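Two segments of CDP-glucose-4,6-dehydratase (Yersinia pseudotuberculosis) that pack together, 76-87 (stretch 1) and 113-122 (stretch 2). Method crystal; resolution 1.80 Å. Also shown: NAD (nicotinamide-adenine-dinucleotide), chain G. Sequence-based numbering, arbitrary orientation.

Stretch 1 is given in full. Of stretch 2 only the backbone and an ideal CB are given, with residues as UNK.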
ATOM      1  N   ILE C  76     -29.731   2.633  28.168  1.00 26.76           N
ATOM      2  CA  ILE C  76     -28.893   3.800  27.947  1.00 25.94           C
ATOM      3  C   ILE C  76     -29.671   5.102  28.159  1.00 26.81           C
ATOM      4  O   ILE C  76     -29.187   6.022  28.825  1.00 25.61           O
ATOM      5  CB  ILE C  76     -28.292   3.779  26.521  1.00 24.60           C
ATOM      6  CG1 ILE C  76     -27.331   2.588  26.394  1.00 25.18           C
ATOM      7  CG2 ILE C  76     -27.573   5.094  26.234  1.00 23.22           C
ATOM      8  CD1 ILE C  76     -26.791   2.349  24.990  1.00 23.15           C
ATOM      9  N   ARG C  77     -30.874   5.178  27.597  1.00 28.59           N
ATOM     10  CA  ARG C  77     -31.710   6.372  27.734  1.00 32.58           C
ATOM     11  C   ARG C  77     -32.028   6.661  29.196  1.00 31.95           C
ATOM     12  O   ARG C  77     -32.061   7.813  29.620  1.00 32.03           O
ATOM     13  CB  ARG C  77     -33.023   6.196  26.974  1.00 35.75           C
ATOM     14  CG  ARG C  77     -34.023   7.323  27.208  1.00 40.28           C
ATOM     15  CD  ARG C  77     -35.356   6.981  26.581  1.00 44.11           C
ATOM     16  NE  ARG C  77     -35.249   6.871  25.132  1.00 46.30           N
ATOM     17  CZ  ARG C  77     -36.065   6.146  24.376  1.00 47.99           C
ATOM     18  NH1 ARG C  77     -37.052   5.457  24.932  1.00 48.16           N
ATOM     19  NH2 ARG C  77     -35.896   6.113  23.063  1.00 48.65           N
ATOM     20  N   GLU C  78     -32.284   5.603  29.953  1.00 32.31           N
ATOM     21  CA  GLU C  78     -32.588   5.721  31.373  1.00 37.64           C
ATOM     22  C   GLU C  78     -31.407   6.318  32.133  1.00 33.42           C
ATOM     23  O   GLU C  78     -31.584   7.132  33.037  1.00 32.81           O
ATOM     24  CB  GLU C  78     -32.926   4.334  31.938  1.00 45.94           C
ATOM     25  CG  GLU C  78     -33.236   4.274  33.434  1.00 58.86           C
ATOM     26  CD  GLU C  78     -32.006   4.434  34.316  1.00 65.23           C
ATOM     27  OE1 GLU C  78     -31.007   3.713  34.099  1.00 67.65           O
ATOM     28  OE2 GLU C  78     -32.043   5.276  35.237  1.00 68.08           O
ATOM     29  N   PHE C  79     -30.200   5.924  31.742  1.00 27.76           N
ATOM     30  CA  PHE C  79     -28.983   6.377  32.403  1.00 26.26           C
ATOM     31  C   PHE C  79     -28.410   7.729  31.960  1.00 25.62           C
ATOM     32  O   PHE C  79     -27.803   8.431  32.770  1.00 26.34           O
ATOM     33  CB  PHE C  79     -27.908   5.293  32.262  1.00 24.83           C
ATOM     34  CG  PHE C  79     -26.657   5.570  33.047  1.00 24.94           C
ATOM     35  CD1 PHE C  79     -26.697   5.654  34.434  1.00 24.09           C
ATOM     36  CD2 PHE C  79     -25.437   5.745  32.399  1.00 24.82           C
ATOM     37  CE1 PHE C  79     -25.538   5.908  35.169  1.00 25.41           C
ATOM     38  CE2 PHE C  79     -24.270   6.000  33.125  1.00 25.77           C
ATOM     39  CZ  PHE C  79     -24.323   6.080  34.513  1.00 25.21           C
ATOM     40  N   GLN C  80     -28.590   8.091  30.692  1.00 24.53           N
ATOM     41  CA  GLN C  80     -28.068   9.358  30.171  1.00 25.00           C
ATOM     42  C   GLN C  80     -26.555   9.478  30.390  1.00 25.13           C
ATOM     43  O   GLN C  80     -26.077  10.423  31.019  1.00 25.29           O
ATOM     44  CB  GLN C  80     -28.770  10.540  30.849  1.00 26.48           C
ATOM     45  CG  GLN C  80     -30.279  10.586  30.638  1.00 28.61           C
ATOM     46  CD  GLN C  80     -30.663  10.975  29.227  1.00 30.37           C
ATOM     47  OE1 GLN C  80     -30.308  12.052  28.751  1.00 30.83           O
ATOM     48  NE2 GLN C  80     -31.400  10.098  28.548  1.00 32.25           N
ATOM     49  N   PRO C  81     -25.776   8.521  29.867  1.00 23.77           N
ATOM     50  CA  PRO C  81     -24.320   8.574  30.043  1.00 23.70           C
ATOM     51  C   PRO C  81     -23.651   9.669  29.216  1.00 21.41           C
ATOM     52  O   PRO C  81     -24.169  10.078  28.179  1.00 22.57           O
ATOM     53  CB  PRO C  81     -23.880   7.183  29.595  1.00 22.81           C
ATOM     54  CG  PRO C  81     -24.818   6.924  28.452  1.00 23.20           C
ATOM     55  CD  PRO C  81     -26.161   7.363  29.041  1.00 23.68           C
ATOM     56  N   GLU C  82     -22.497  10.138  29.685  1.00 25.05           N
ATOM     57  CA  GLU C  82     -21.731  11.157  28.973  1.00 26.17           C
ATOM     58  C   GLU C  82     -20.568  10.430  28.308  1.00 24.09           C
ATOM     59  O   GLU C  82     -19.983  10.913  27.341  1.00 23.24           O
ATOM     60  CB  GLU C  82     -21.134  12.178  29.937  1.00 28.57           C
ATOM     61  CG  GLU C  82     -22.079  12.795  30.930  1.00 33.07           C
ATOM     62  CD  GLU C  82     -21.313  13.585  31.973  1.00 34.67           C
ATOM     63  OE1 GLU C  82     -20.694  14.606  31.595  1.00 31.73           O
ATOM     64  OE2 GLU C  82     -21.316  13.169  33.156  1.00 32.81           O
ATOM     65  N   ILE C  83     -20.229   9.274  28.864  1.00 22.09           N
ATOM     66  CA  ILE C  83     -19.131   8.467  28.354  1.00 21.99           C
ATOM     67  C   ILE C  83     -19.553   7.005  28.271  1.00 21.79           C
ATOM     68  O   ILE C  83     -20.166   6.467  29.200  1.00 21.55           O
ATOM     69  CB  ILE C  83     -17.891   8.579  29.269  1.00 23.58           C
ATOM     70  CG1 ILE C  83     -17.457  10.043  29.382  1.00 25.77           C
ATOM     71  CG2 ILE C  83     -16.744   7.742  28.700  1.00 23.74           C
ATOM     72  CD1 ILE C  83     -16.334  10.279  30.385  1.00 27.01           C
ATOM     73  N   VAL C  84     -19.210   6.363  27.159  1.00 20.44           N
ATOM     74  CA  VAL C  84     -19.557   4.968  26.955  1.00 20.99           C
ATOM     75  C   VAL C  84     -18.354   4.123  26.545  1.00 17.83           C
ATOM     76  O   VAL C  84     -17.582   4.511  25.671  1.00 19.70           O
ATOM     77  CB  VAL C  84     -20.624   4.809  25.851  1.00 19.34           C
ATOM     78  CG1 VAL C  84     -20.895   3.322  25.612  1.00 20.52           C
ATOM     79  CG2 VAL C  84     -21.906   5.536  26.244  1.00 20.94           C
ATOM     80  N   PHE C  85     -18.201   2.973  27.192  1.00 17.87           N
ATOM     81  CA  PHE C  85     -17.143   2.023  26.863  1.00 17.92           C
ATOM     82  C   PHE C  85     -17.864   0.750  26.437  1.00 18.72           C
ATOM     83  O   PHE C  85     -18.562   0.124  27.245  1.00 19.17           O
ATOM     84  CB  PHE C  85     -16.263   1.708  28.075  1.00 18.93           C
ATOM     85  CG  PHE C  85     -15.338   2.824  28.469  1.00 19.38           C
ATOM     86  CD1 PHE C  85     -15.707   3.733  29.458  1.00 19.65           C
ATOM     87  CD2 PHE C  85     -14.087   2.955  27.868  1.00 17.50           C
ATOM     88  CE1 PHE C  85     -14.836   4.759  29.849  1.00 18.16           C
ATOM     89  CE2 PHE C  85     -13.206   3.976  28.248  1.00 17.21           C
ATOM     90  CZ  PHE C  85     -13.583   4.880  29.243  1.00 18.26           C
ATOM     91  N   HIS C  86     -17.716   0.371  25.170  1.00 19.85           N
ATOM     92  CA  HIS C  86     -18.366  -0.831  24.668  1.00 17.71           C
ATOM     93  C   HIS C  86     -17.385  -1.994  24.669  1.00 18.41           C
ATOM     94  O   HIS C  86     -16.520  -2.086  23.797  1.00 19.16           O
ATOM     95  CB  HIS C  86     -18.909  -0.579  23.254  1.00 18.91           C
ATOM     96  CG  HIS C  86     -19.541  -1.781  22.614  1.00 20.04           C
ATOM     97  ND1 HIS C  86     -20.460  -2.577  23.264  1.00 20.27           N
ATOM     98  CD2 HIS C  86     -19.391  -2.314  21.377  1.00 19.50           C
ATOM     99  CE1 HIS C  86     -20.847  -3.550  22.457  1.00 20.44           C
ATOM    100  NE2 HIS C  86     -20.213  -3.412  21.305  1.00 18.23           N
ATOM    101  N   MET C  87     -17.516  -2.876  25.657  1.00 20.22           N
ATOM    102  CA  MET C  87     -16.635  -4.027  25.755  1.00 24.51           C
ATOM    103  C   MET C  87     -17.335  -5.370  25.622  1.00 20.42           C
ATOM    104  O   MET C  87     -16.678  -6.407  25.577  1.00 21.03           O
ATOM    105  CB  MET C  87     -15.847  -3.987  27.065  1.00 30.96           C
ATOM    106  CG  MET C  87     -14.780  -2.909  27.077  1.00 43.66           C
ATOM    107  SD  MET C  87     -13.487  -3.201  28.292  1.00 51.42           S
ATOM    108  CE  MET C  87     -14.238  -2.505  29.711  1.00 54.06           C
ATOM    109  N   UNK C 113     -26.385  -1.703  17.363  1.00 13.71           N
ATOM    110  CA  UNK C 113     -27.437  -1.324  18.313  1.00 17.10           C
ATOM    111  C   UNK C 113     -26.944  -0.308  19.351  1.00 18.27           C
ATOM    112  O   UNK C 113     -27.679   0.605  19.739  1.00 18.19           O
ATOM    113  CB  UNK C 113     -27.969  -2.570  19.024  1.00 17.10           C
ATOM    114  N   UNK C 114     -25.707  -0.470  19.806  1.00 17.68           N
ATOM    115  CA  UNK C 114     -25.139   0.450  20.788  1.00 17.89           C
ATOM    116  C   UNK C 114     -25.001   1.851  20.195  1.00 17.20           C
ATOM    117  O   UNK C 114     -25.421   2.843  20.806  1.00 16.31           O
ATOM    118  CB  UNK C 114     -23.780  -0.057  21.274  1.00 17.89           C
ATOM    119  N   UNK C 115     -24.412   1.930  19.004  1.00 16.71           N
ATOM    120  CA  UNK C 115     -24.219   3.211  18.330  1.00 16.31           C
ATOM    121  C   UNK C 115     -25.553   3.859  17.964  1.00 17.37           C
ATOM    122  O   UNK C 115     -25.699   5.081  18.042  1.00 15.66           O
ATOM    123  CB  UNK C 115     -23.367   3.023  17.073  1.00 16.31           C
ATOM    124  N   UNK C 116     -26.536   3.044  17.585  1.00 16.13           N
ATOM    125  CA  UNK C 116     -27.856   3.570  17.240  1.00 19.30           C
ATOM    126  C   UNK C 116     -28.507   4.183  18.485  1.00 20.90           C
ATOM    127  O   UNK C 116     -29.121   5.250  18.419  1.00 19.95           O
ATOM    128  CB  UNK C 116     -28.742   2.469  16.654  1.00 19.30           C
ATOM    129  N   UNK C 117     -28.366   3.505  19.622  1.00 18.96           N
ATOM    130  CA  UNK C 117     -28.935   3.999  20.872  1.00 19.85           C
ATOM    131  C   UNK C 117     -28.301   5.338  21.232  1.00 24.13           C
ATOM    132  O   UNK C 117     -28.989   6.291  21.606  1.00 20.77           O
ATOM    133  CB  UNK C 117     -28.732   2.986  22.001  1.00 19.85           C
ATOM    134  N   UNK C 118     -26.979   5.408  21.107  1.00 21.35           N
ATOM    135  CA  UNK C 118     -26.250   6.627  21.418  1.00 22.31           C
ATOM    136  C   UNK C 118     -26.703   7.765  20.507  1.00 22.36           C
ATOM    137  O   UNK C 118     -26.881   8.907  20.948  1.00 23.00           O
ATOM    138  CB  UNK C 118     -24.743   6.400  21.282  1.00 22.31           C
ATOM    139  N   UNK C 119     -26.905   7.435  19.236  1.00 24.56           N
ATOM    140  CA  UNK C 119     -27.341   8.399  18.239  1.00 26.71           C
ATOM    141  C   UNK C 119     -28.673   9.050  18.621  1.00 26.95           C
ATOM    142  O   UNK C 119     -28.834  10.268  18.527  1.00 24.57           O
ATOM    143  CB  UNK C 119     -27.462   7.719  16.874  1.00 26.71           C
ATOM    144  N   UNK C 120     -29.620   8.238  19.072  1.00 26.70           N
ATOM    145  CA  UNK C 120     -30.939   8.747  19.434  1.00 32.27           C
ATOM    146  C   UNK C 120     -31.073   9.349  20.827  1.00 31.73           C
ATOM    147  O   UNK C 120     -31.790  10.331  21.010  1.00 32.34           O
ATOM    148  CB  UNK C 120     -31.954   7.610  19.303  1.00 32.27           C
ATOM    149  N   UNK C 121     -30.390   8.773  21.808  1.00 30.05           N
ATOM    150  CA  UNK C 121     -30.463   9.289  23.171  1.00 29.01           C
ATOM    151  C   UNK C 121     -29.820  10.669  23.274  1.00 27.98           C
ATOM    152  O   UNK C 121     -30.349  11.563  23.938  1.00 28.92           O
ATOM    153  CB  UNK C 121     -29.786   8.320  24.143  1.00 29.01           C
ATOM    154  N   UNK C 122     -28.680  10.837  22.609  1.00 28.27           N
ATOM    155  CA  UNK C 122     -27.985  12.112  22.634  1.00 27.68           C
ATOM    156  C   UNK C 122     -27.263  12.376  23.945  1.00 27.56           C
ATOM    157  O   UNK C 122     -27.425  11.636  24.915  1.00 25.71           O
ATOM    158  CB  UNK C 122     -28.977  13.244  22.362  1.00 27.68           C
TER
HETATM  159  PA  NAD G 360     -14.919 -11.697  28.857  1.00 19.30           P
HETATM  160  O1A NAD G 360     -15.541 -12.899  28.262  1.00 17.42           O
HETATM  161  O2A NAD G 360     -14.364 -11.831  30.230  1.00 16.65           O
HETATM  162  O5B NAD G 360     -15.956 -10.468  28.864  1.00 17.95           O
HETATM  163  C5B NAD G 360     -16.946 -10.382  27.811  1.00 20.21           C
HETATM  164  C4B NAD G 360     -18.154  -9.560  28.264  1.00 18.90           C
HETATM  165  O4B NAD G 360     -19.019  -9.614  27.106  1.00 19.17           O
HETATM  166  C3B NAD G 360     -18.930 -10.216  29.396  1.00 17.88           C
HETATM  167  O3B NAD G 360     -19.164  -9.200  30.392  1.00 15.33           O
HETATM  168  C2B NAD G 360     -20.181 -10.716  28.699  1.00 17.82           C
HETATM  169  O2B NAD G 360     -21.329 -10.836  29.585  1.00 18.41           O
HETATM  170  C1B NAD G 360     -20.332  -9.709  27.588  1.00 18.30           C
HETATM  171  N9A NAD G 360     -21.193 -10.184  26.516  1.00 19.67           N
HETATM  172  C8A NAD G 360     -20.928 -11.163  25.595  1.00 19.70           C
HETATM  173  N7A NAD G 360     -21.930 -11.377  24.745  1.00 19.19           N
HETATM  174  C5A NAD G 360     -22.902 -10.482  25.148  1.00 20.48           C
HETATM  175  C6A NAD G 360     -24.199 -10.223  24.653  1.00 19.75           C
HETATM  176  N6A NAD G 360     -24.781 -10.826  23.636  1.00 21.75           N
HETATM  177  N1A NAD G 360     -24.934  -9.253  25.283  1.00 21.22           N
HETATM  178  C2A NAD G 360     -24.358  -8.607  26.349  1.00 19.89           C
HETATM  179  N3A NAD G 360     -23.170  -8.762  26.892  1.00 20.28           N
HETATM  180  C4A NAD G 360     -22.472  -9.732  26.239  1.00 19.51           C
HETATM  181  O3  NAD G 360     -13.821 -11.182  27.875  1.00 18.33           O
HETATM  182  PN  NAD G 360     -12.778  -9.926  27.992  1.00 24.80           P
HETATM  183  O1N NAD G 360     -11.454 -10.555  27.998  1.00 20.03           O
HETATM  184  O2N NAD G 360     -13.084  -9.181  29.239  1.00 20.63           O
HETATM  185  O5D NAD G 360     -13.012  -9.150  26.633  1.00 22.27           O
HETATM  186  C5D NAD G 360     -13.498  -7.806  26.726  1.00 19.96           C
HETATM  187  C4D NAD G 360     -13.584  -7.190  25.344  1.00 20.25           C
HETATM  188  O4D NAD G 360     -12.194  -7.106  24.884  1.00 18.53           O
HETATM  189  C3D NAD G 360     -14.305  -7.958  24.236  1.00 19.84           C
HETATM  190  O3D NAD G 360     -14.842  -7.001  23.302  1.00 18.57           O
HETATM  191  C2D NAD G 360     -13.171  -8.761  23.612  1.00 18.41           C
HETATM  192  O2D NAD G 360     -13.519  -9.171  22.279  1.00 14.64           O
HETATM  193  C1D NAD G 360     -12.058  -7.748  23.637  1.00 20.09           C
HETATM  194  N1N NAD G 360     -10.744  -8.369  23.515  1.00 19.94           N
HETATM  195  C2N NAD G 360     -10.123  -9.049  24.577  1.00 19.79           C
HETATM  196  C3N NAD G 360      -8.737  -9.597  24.438  1.00 21.71           C
HETATM  197  C7N NAD G 360      -8.138 -10.247  25.617  1.00 22.33           C
HETATM  198  O7N NAD G 360      -6.980 -10.674  25.489  1.00 21.74           O
HETATM  199  N7N NAD G 360      -8.779 -10.390  26.795  1.00 21.40           N
HETATM  200  C4N NAD G 360      -8.068  -9.541  23.082  1.00 21.57           C
HETATM  201  C5N NAD G 360      -8.878  -8.810  22.060  1.00 21.82           C
HETATM  202  C6N NAD G 360     -10.068  -8.283  22.258  1.00 20.82           C

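Positions 113 to 121 have helical backbone angles, and this helix runs antiparallel to strand 83-86 (171° between directions, axes 10.8 Å apart at closest approach). Positions whose CA-to-CB bonds point toward stretch 1 carry most of the evidence.

At position 113 the ideal CB has nothing of stretch 1 within 5.5 Å, so this contact sets no preference; the residue is Tyr113, chi1 m.

Position 114 points toward stretch 1. Its ideal CB lies 4.6 Å from His86 ND1 and 5.4 Å from Ile76 CD1, with Val84 nearby, which leaves room for an apolar chain of medium length, such as leucine, isoleucine or methionine. The residue is Leu114, with chi1 t and chi2 off-well at 105°. Its CD2 packs 3.6 Å from His86 CB and approaches the imidazole obliquely, while CD1 lies 4.2 Å from Val84 CG1 and 4.3 Å from Ile76 CD1.

Positions 115 and 116 find no stretch 1 atom within 5.5 Å of the ideal CB, so many residues would suit. They are Leu115, which makes no contact, and Glu116, whose carboxylate serves its own helix.

Position 117 points toward stretch 1 with its ideal CB already 3.6 Å from Ile76 CD1. Little space remains along that line, favouring a small residue. Ala117 fits: its CB makes that 3.6 Å apolar contact with Ile76 CD1 and needs no further atoms.

Position 118 points sideways, and only a chain of some length could come back to the strand; leucine, isoleucine or methionine are plausible. Ile118 (m, t) extends CD1 to 4.1 Å from Val84 CG2.

Position 119 is out of reach, so polar or charged chains are acceptable. Arg119 forms a salt bridge with Glu116, NH2 to OE2 at 2.7 Å.

Position 120 points sideways, again without a near partner for its CB. His120 leads away, its NE2 donating to Glu116 OE2 at 2.6 Å.

Position 121 points toward the end of helix 76-79: the ideal CB is 4.4 Å from Ile76 CG2, 4.5 Å from Arg77 CA and 5.0 Å from Gln80 NE2. A compact, largely apolar chain such as valine, isoleucine or alanine would suit. Val121 (chi1 t) sets CG2 3.8 Å from Arg77 CA and 4.1 Å from Ile76 CG2, and CG1 3.6 Å from Gln80 NE2. That amide nitrogen already donates to Arg77 O at 2.6 Å, and a water donates to both Gln80 OE1 and Val121 O.

Position 122 leaves the helix with phi 75° and psi 171°, a combination that strongly favours glycine. Gly122 is found, its O linked through a water to Pro81 O.

Stretch 2 (113-122) YLLEAIRHVG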
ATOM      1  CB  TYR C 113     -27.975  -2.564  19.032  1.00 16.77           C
ATOM      2  CG  TYR C 113     -28.674  -3.567  18.127  1.00 18.73           C
ATOM      3  CD1 TYR C 113     -28.700  -4.920  18.458  1.00 19.74           C
ATOM      4  CD2 TYR C 113     -29.299  -3.167  16.938  1.00 19.91           C
ATOM      5  CE1 TYR C 113     -29.321  -5.855  17.635  1.00 19.66           C
ATOM      6  CE2 TYR C 113     -29.930  -4.100  16.106  1.00 18.49           C
ATOM      7  CZ  TYR C 113     -29.931  -5.439  16.464  1.00 20.35           C
ATOM      8  OH  TYR C 113     -30.530  -6.378  15.659  1.00 19.43           O
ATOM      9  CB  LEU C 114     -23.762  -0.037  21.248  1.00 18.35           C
ATOM     10  CG  LEU C 114     -23.106   0.931  22.240  1.00 20.59           C
ATOM     11  CD1 LEU C 114     -23.183   0.345  23.637  1.00 21.81           C
ATOM     12  CD2 LEU C 114     -21.667   1.198  21.841  1.00 21.39           C
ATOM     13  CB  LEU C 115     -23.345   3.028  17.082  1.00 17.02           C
ATOM     14  CG  LEU C 115     -21.909   2.572  17.386  1.00 19.82           C
ATOM     15  CD1 LEU C 115     -21.171   2.226  16.092  1.00 20.29           C
ATOM     16  CD2 LEU C 115     -21.182   3.683  18.141  1.00 21.00           C
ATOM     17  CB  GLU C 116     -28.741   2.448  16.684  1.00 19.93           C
ATOM     18  CG  GLU C 116     -30.112   2.892  16.166  1.00 22.13           C
ATOM     19  CD  GLU C 116     -30.040   3.787  14.935  1.00 23.88           C
ATOM     20  OE1 GLU C 116     -28.941   3.972  14.364  1.00 20.65           O
ATOM     21  OE2 GLU C 116     -31.103   4.306  14.530  1.00 26.94           O
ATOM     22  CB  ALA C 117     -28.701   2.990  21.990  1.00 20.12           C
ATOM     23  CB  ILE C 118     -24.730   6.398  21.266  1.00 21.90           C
ATOM     24  CG1 ILE C 118     -24.266   5.408  22.339  1.00 22.91           C
ATOM     25  CG2 ILE C 118     -23.976   7.725  21.362  1.00 22.37           C
ATOM     26  CD1 ILE C 118     -22.807   4.995  22.234  1.00 22.68           C
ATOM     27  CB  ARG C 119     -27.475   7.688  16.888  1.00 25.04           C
ATOM     28  CG  ARG C 119     -27.869   8.567  15.722  1.00 28.30           C
ATOM     29  CD  ARG C 119     -27.621   7.841  14.406  1.00 28.50           C
ATOM     30  NE  ARG C 119     -28.703   6.948  13.994  1.00 29.94           N
ATOM     31  CZ  ARG C 119     -29.755   7.340  13.284  1.00 30.40           C
ATOM     32  NH1 ARG C 119     -29.868   8.612  12.914  1.00 28.60           N
ATOM     33  NH2 ARG C 119     -30.682   6.461  12.922  1.00 30.23           N
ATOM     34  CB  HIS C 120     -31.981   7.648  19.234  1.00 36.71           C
ATOM     35  CG  HIS C 120     -32.135   7.233  17.804  1.00 42.52           C
ATOM     36  ND1 HIS C 120     -32.441   8.129  16.801  1.00 45.13           N
ATOM     37  CD2 HIS C 120     -31.997   6.028  17.202  1.00 44.13           C
ATOM     38  CE1 HIS C 120     -32.482   7.494  15.643  1.00 45.72           C
ATOM     39  NE2 HIS C 120     -32.216   6.218  15.860  1.00 45.53           N
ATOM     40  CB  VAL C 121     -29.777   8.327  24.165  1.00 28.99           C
ATOM     41  CG1 VAL C 121     -29.720   8.952  25.557  1.00 28.35           C
ATOM     42  CG2 VAL C 121     -30.542   7.013  24.218  1.00 28.22           C
TER
HETATM   43  O   HOH W   1     -30.748  13.067  26.378  1.00 40.35           O
HETATM   44  O   HOH W   2     -26.615  10.721  27.507  1.00 27.68           O
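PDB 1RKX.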